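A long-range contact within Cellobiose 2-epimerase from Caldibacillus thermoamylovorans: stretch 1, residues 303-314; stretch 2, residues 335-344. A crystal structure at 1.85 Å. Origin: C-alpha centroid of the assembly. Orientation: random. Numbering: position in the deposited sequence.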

# COMPACT_ATOMS: atom_id res chain seq x y z
N THR A 303 10.34 -16.40 -3.48
CA THR A 303 10.90 -15.29 -2.70
C THR A 303 9.88 -14.86 -1.65
O THR A 303 8.71 -14.69 -1.97
CB THR A 303 11.22 -14.10 -3.60
OG1 THR A 303 12.06 -14.55 -4.64
CG2 THR A 303 11.94 -12.99 -2.83
N ARG A 304 10.34 -14.70 -0.41
CA ARG A 304 9.54 -14.15 0.66
C ARG A 304 9.73 -12.64 0.73
O ARG A 304 10.81 -12.18 1.13
CB ARG A 304 9.94 -14.75 2.01
CG ARG A 304 9.39 -16.14 2.31
CD ARG A 304 10.10 -17.21 1.47
NE ARG A 304 9.91 -18.55 2.05
CZ ARG A 304 10.36 -19.69 1.52
NH1 ARG A 304 10.87 -19.70 0.31
NH2 ARG A 304 10.22 -20.81 2.20
N VAL A 305 8.73 -11.89 0.26
CA VAL A 305 8.81 -10.44 0.11
C VAL A 305 8.18 -9.85 1.35
O VAL A 305 7.12 -10.32 1.75
CB VAL A 305 8.15 -9.93 -1.18
CG1 VAL A 305 8.18 -8.41 -1.28
CG2 VAL A 305 8.83 -10.48 -2.42
N TRP A 306 8.79 -8.78 1.91
CA TRP A 306 8.41 -8.27 3.21
C TRP A 306 6.93 -7.87 3.25
O TRP A 306 6.19 -8.28 4.16
CB TRP A 306 9.36 -7.13 3.67
CG TRP A 306 8.86 -5.74 3.39
CD1 TRP A 306 8.20 -4.94 4.28
CD2 TRP A 306 8.87 -5.01 2.15
NE1 TRP A 306 7.86 -3.76 3.69
CE2 TRP A 306 8.24 -3.77 2.39
CE3 TRP A 306 9.37 -5.27 0.87
CZ2 TRP A 306 8.05 -2.82 1.39
CZ3 TRP A 306 9.22 -4.31 -0.10
CH2 TRP A 306 8.58 -3.10 0.15
N TRP A 307 6.47 -7.10 2.27
CA TRP A 307 5.12 -6.55 2.34
C TRP A 307 4.06 -7.64 2.22
O TRP A 307 3.00 -7.51 2.82
CB TRP A 307 4.88 -5.43 1.31
CG TRP A 307 4.83 -5.83 -0.15
CD1 TRP A 307 5.84 -5.76 -1.06
CD2 TRP A 307 3.67 -6.29 -0.86
NE1 TRP A 307 5.40 -6.20 -2.28
CE2 TRP A 307 4.07 -6.53 -2.19
CE3 TRP A 307 2.33 -6.54 -0.50
CZ2 TRP A 307 3.18 -6.99 -3.16
CZ3 TRP A 307 1.45 -6.97 -1.47
CH2 TRP A 307 1.88 -7.22 -2.78
N VAL A 308 4.40 -8.71 1.47
CA VAL A 308 3.49 -9.84 1.30
C VAL A 308 3.22 -10.52 2.65
O VAL A 308 2.07 -10.76 3.01
CB VAL A 308 4.06 -10.81 0.24
CG1 VAL A 308 3.25 -12.11 0.20
CG2 VAL A 308 4.20 -10.17 -1.13
N GLN A 309 4.26 -10.66 3.47
CA GLN A 309 4.12 -11.34 4.74
C GLN A 309 3.20 -10.53 5.65
O GLN A 309 2.30 -11.08 6.28
CB GLN A 309 5.46 -11.56 5.42
CG GLN A 309 6.56 -12.14 4.55
CD GLN A 309 6.17 -13.41 3.83
OE1 GLN A 309 5.62 -14.33 4.43
NE2 GLN A 309 6.35 -13.44 2.52
N VAL A 310 3.42 -9.22 5.75
CA VAL A 310 2.63 -8.46 6.71
C VAL A 310 1.17 -8.29 6.25
O VAL A 310 0.28 -8.22 7.07
CB VAL A 310 3.23 -7.07 7.03
CG1 VAL A 310 4.69 -7.18 7.46
CG2 VAL A 310 3.09 -6.07 5.90
N GLU A 311 0.93 -8.10 4.95
CA GLU A 311 -0.44 -8.06 4.44
C GLU A 311 -1.14 -9.39 4.72
O GLU A 311 -2.33 -9.42 4.99
CB GLU A 311 -0.53 -7.71 2.96
CG GLU A 311 -0.07 -6.28 2.65
CD GLU A 311 -0.79 -5.16 3.35
OE1 GLU A 311 -1.96 -5.39 3.74
OE2 GLU A 311 -0.18 -4.06 3.55
N ALA A 312 -0.42 -10.50 4.61
CA ALA A 312 -1.02 -11.80 4.94
C ALA A 312 -1.40 -11.85 6.42
O ALA A 312 -2.48 -12.34 6.78
CB ALA A 312 -0.08 -12.92 4.55
N MET A 313 -0.54 -11.31 7.30
CA MET A 313 -0.87 -11.32 8.73
C MET A 313 -2.14 -10.51 8.97
O MET A 313 -3.03 -10.95 9.70
CB MET A 313 0.29 -10.84 9.62
CG MET A 313 1.38 -11.88 9.75
SD MET A 313 2.79 -11.44 10.80
CE MET A 313 3.69 -10.19 9.85
N VAL A 314 -2.29 -9.35 8.31
CA VAL A 314 -3.46 -8.54 8.57
C VAL A 314 -4.70 -9.25 7.99
O VAL A 314 -5.72 -9.36 8.65
CB VAL A 314 -3.33 -7.09 8.06
CG1 VAL A 314 -4.61 -6.29 8.29
CG2 VAL A 314 -2.14 -6.40 8.73
N ILE A 335 3.57 -16.94 10.28
CA ILE A 335 4.21 -15.89 9.49
C ILE A 335 5.08 -15.04 10.42
O ILE A 335 6.19 -14.66 10.06
CB ILE A 335 3.19 -15.01 8.75
CG1 ILE A 335 2.33 -15.83 7.79
CG2 ILE A 335 3.90 -13.86 8.03
CD1 ILE A 335 1.06 -15.11 7.39
N TRP A 336 4.54 -14.68 11.59
CA TRP A 336 5.27 -13.81 12.48
C TRP A 336 6.59 -14.45 12.91
O TRP A 336 7.64 -13.79 12.88
CB TRP A 336 4.42 -13.44 13.68
CG TRP A 336 5.14 -12.53 14.64
CD1 TRP A 336 5.25 -12.73 15.98
CD2 TRP A 336 5.77 -11.27 14.35
NE1 TRP A 336 5.94 -11.70 16.55
CE2 TRP A 336 6.25 -10.78 15.59
CE3 TRP A 336 5.99 -10.50 13.20
CZ2 TRP A 336 6.92 -9.56 15.70
CZ3 TRP A 336 6.65 -9.29 13.32
CH2 TRP A 336 7.10 -8.83 14.55
N ASP A 337 6.56 -15.73 13.26
CA ASP A 337 7.80 -16.44 13.58
C ASP A 337 8.80 -16.41 12.44
O ASP A 337 10.00 -16.25 12.67
CB ASP A 337 7.58 -17.90 13.90
CG ASP A 337 7.53 -18.12 15.40
OD1 ASP A 337 8.55 -17.78 16.06
OD2 ASP A 337 6.46 -18.54 15.89
N TYR A 338 8.33 -16.66 11.22
CA TYR A 338 9.21 -16.58 10.07
C TYR A 338 9.83 -15.18 9.98
O TYR A 338 11.04 -15.05 9.74
CB TYR A 338 8.45 -16.88 8.79
CG TYR A 338 9.35 -16.82 7.57
CD1 TYR A 338 10.01 -17.95 7.10
CD2 TYR A 338 9.52 -15.62 6.90
CE1 TYR A 338 10.86 -17.87 6.00
CE2 TYR A 338 10.38 -15.54 5.83
CZ TYR A 338 11.04 -16.66 5.37
OH TYR A 338 11.85 -16.49 4.28
N VAL A 339 8.97 -14.15 10.10
CA VAL A 339 9.37 -12.76 9.95
C VAL A 339 10.43 -12.39 11.00
O VAL A 339 11.41 -11.70 10.67
CB VAL A 339 8.17 -11.80 10.03
CG1 VAL A 339 8.59 -10.35 10.17
CG2 VAL A 339 7.28 -11.93 8.79
N LYS A 340 10.22 -12.75 12.26
CA LYS A 340 11.24 -12.49 13.27
C LYS A 340 12.51 -13.26 12.98
O LYS A 340 13.57 -12.72 13.21
CB LYS A 340 10.80 -12.89 14.68
CG LYS A 340 9.75 -11.98 15.25
CD LYS A 340 9.49 -12.38 16.69
CE LYS A 340 8.91 -13.77 16.76
NZ LYS A 340 8.25 -13.94 18.06
N THR A 341 12.41 -14.49 12.46
CA THR A 341 13.59 -15.30 12.23
C THR A 341 14.38 -14.84 11.02
O THR A 341 15.60 -14.92 11.08
CB THR A 341 13.29 -16.79 12.12
OG1 THR A 341 12.62 -17.06 13.34
CG2 THR A 341 14.54 -17.64 11.98
N TYR A 342 13.74 -14.43 9.91
CA TYR A 342 14.45 -14.22 8.67
C TYR A 342 14.34 -12.82 8.10
O TYR A 342 15.21 -12.44 7.32
CB TYR A 342 13.95 -15.21 7.62
CG TYR A 342 14.16 -16.67 7.99
CD1 TYR A 342 15.44 -17.22 7.94
CD2 TYR A 342 13.11 -17.48 8.38
CE1 TYR A 342 15.66 -18.55 8.30
CE2 TYR A 342 13.32 -18.82 8.72
CZ TYR A 342 14.60 -19.34 8.67
OH TYR A 342 14.85 -20.65 8.99
N MET A 343 13.27 -12.08 8.39
CA MET A 343 12.95 -10.87 7.64
C MET A 343 13.36 -9.61 8.40
O MET A 343 13.69 -8.61 7.77
CB MET A 343 11.44 -10.78 7.36
CG MET A 343 10.99 -9.73 6.32
SD MET A 343 11.50 -10.03 4.61
CE MET A 343 10.48 -11.50 4.35
N ILE A 344 13.30 -9.63 9.74
CA ILE A 344 13.66 -8.44 10.50
C ILE A 344 15.18 -8.43 10.66
O ILE A 344 15.74 -9.39 11.15
CB ILE A 344 12.94 -8.38 11.87
CG1 ILE A 344 11.42 -8.40 11.72
CG2 ILE A 344 13.41 -7.14 12.67
CD1 ILE A 344 10.63 -8.16 13.00

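Helices that lie side by side can pack through close-fitting apolar side chains, with no hydrogen bond between them, and this pair from cellobiose 2-epimerase is a compact example: no hydrogen bond crosses between the two stretches, and the contact rests on the fit of apolar surfaces. At its centre sits I335, whose CA-to-CB bond points toward the opposing helix. Its CG2 lies 3.6 Å from CG of M313 and 3.8 Å from CB of Q309, while CD1 of I335 packs 3.8 Å from CB of A312, methyl against methyl. I335 buries more area against the other stretch than any other residue here.

M313 answers from the other side. Its unbranched, flexible chain runs along the second helix, so that SD stands 3.9 Å from CB of W336 and CE 4.1 Å from CG2 of V339. The sulfur also lies 5.4 Å from the centroid of the W336 six-membered ring, an oblique sulfur-aromatic approach. V339, one turn on from I335, continues the apolar surface: its CG2 is 3.8 Å from CB of Q309, which contributes here through its aliphatic portion.

The backbones explain why the contacts follow this order. Helix 306-314 and helix 335-343 run nearly antiparallel, at 151° between their N-to-C directions, with axes 10.2 Å apart at closest approach. Hence Q309 pairs with I335, their CA atoms 6.6 Å apart, and the earlier W306 pairs with the later M343, CA to CA 6.9 Å. Within the second helix a wider pi-type turn spans 339-343, and M343, the last residue of that turn, directs its CA-to-CB bond toward the first stretch. There its SD packs 3.7 Å from CB of W306, whose indole leads away from the contact, and its CE lies 4.0 Å from CG of Q309.

Toward the edge, polar groups appear, but none hydrogen-bonds across to the other stretch. The Q309 amide turns back on its own stretch, where NE2 gives a weak hydrogen bond to O of V305, the N-cap residue, at 3.3 Å. The M343 methyl CE comes within 3.3 Å of O of R304, a close packing contact. Beyond it, the hydroxyl OH of Y338 approaches CG of R304 at 3.2 Å, meeting the aliphatic stem of the arginine. The guanidinium nitrogens are hydrogen-bonded outside the two stretches. Even at this polar edge the stretches meet by packing, which is the general lesson: buried polar groups can be satisfied elsewhere while their carbon stems complete an interface.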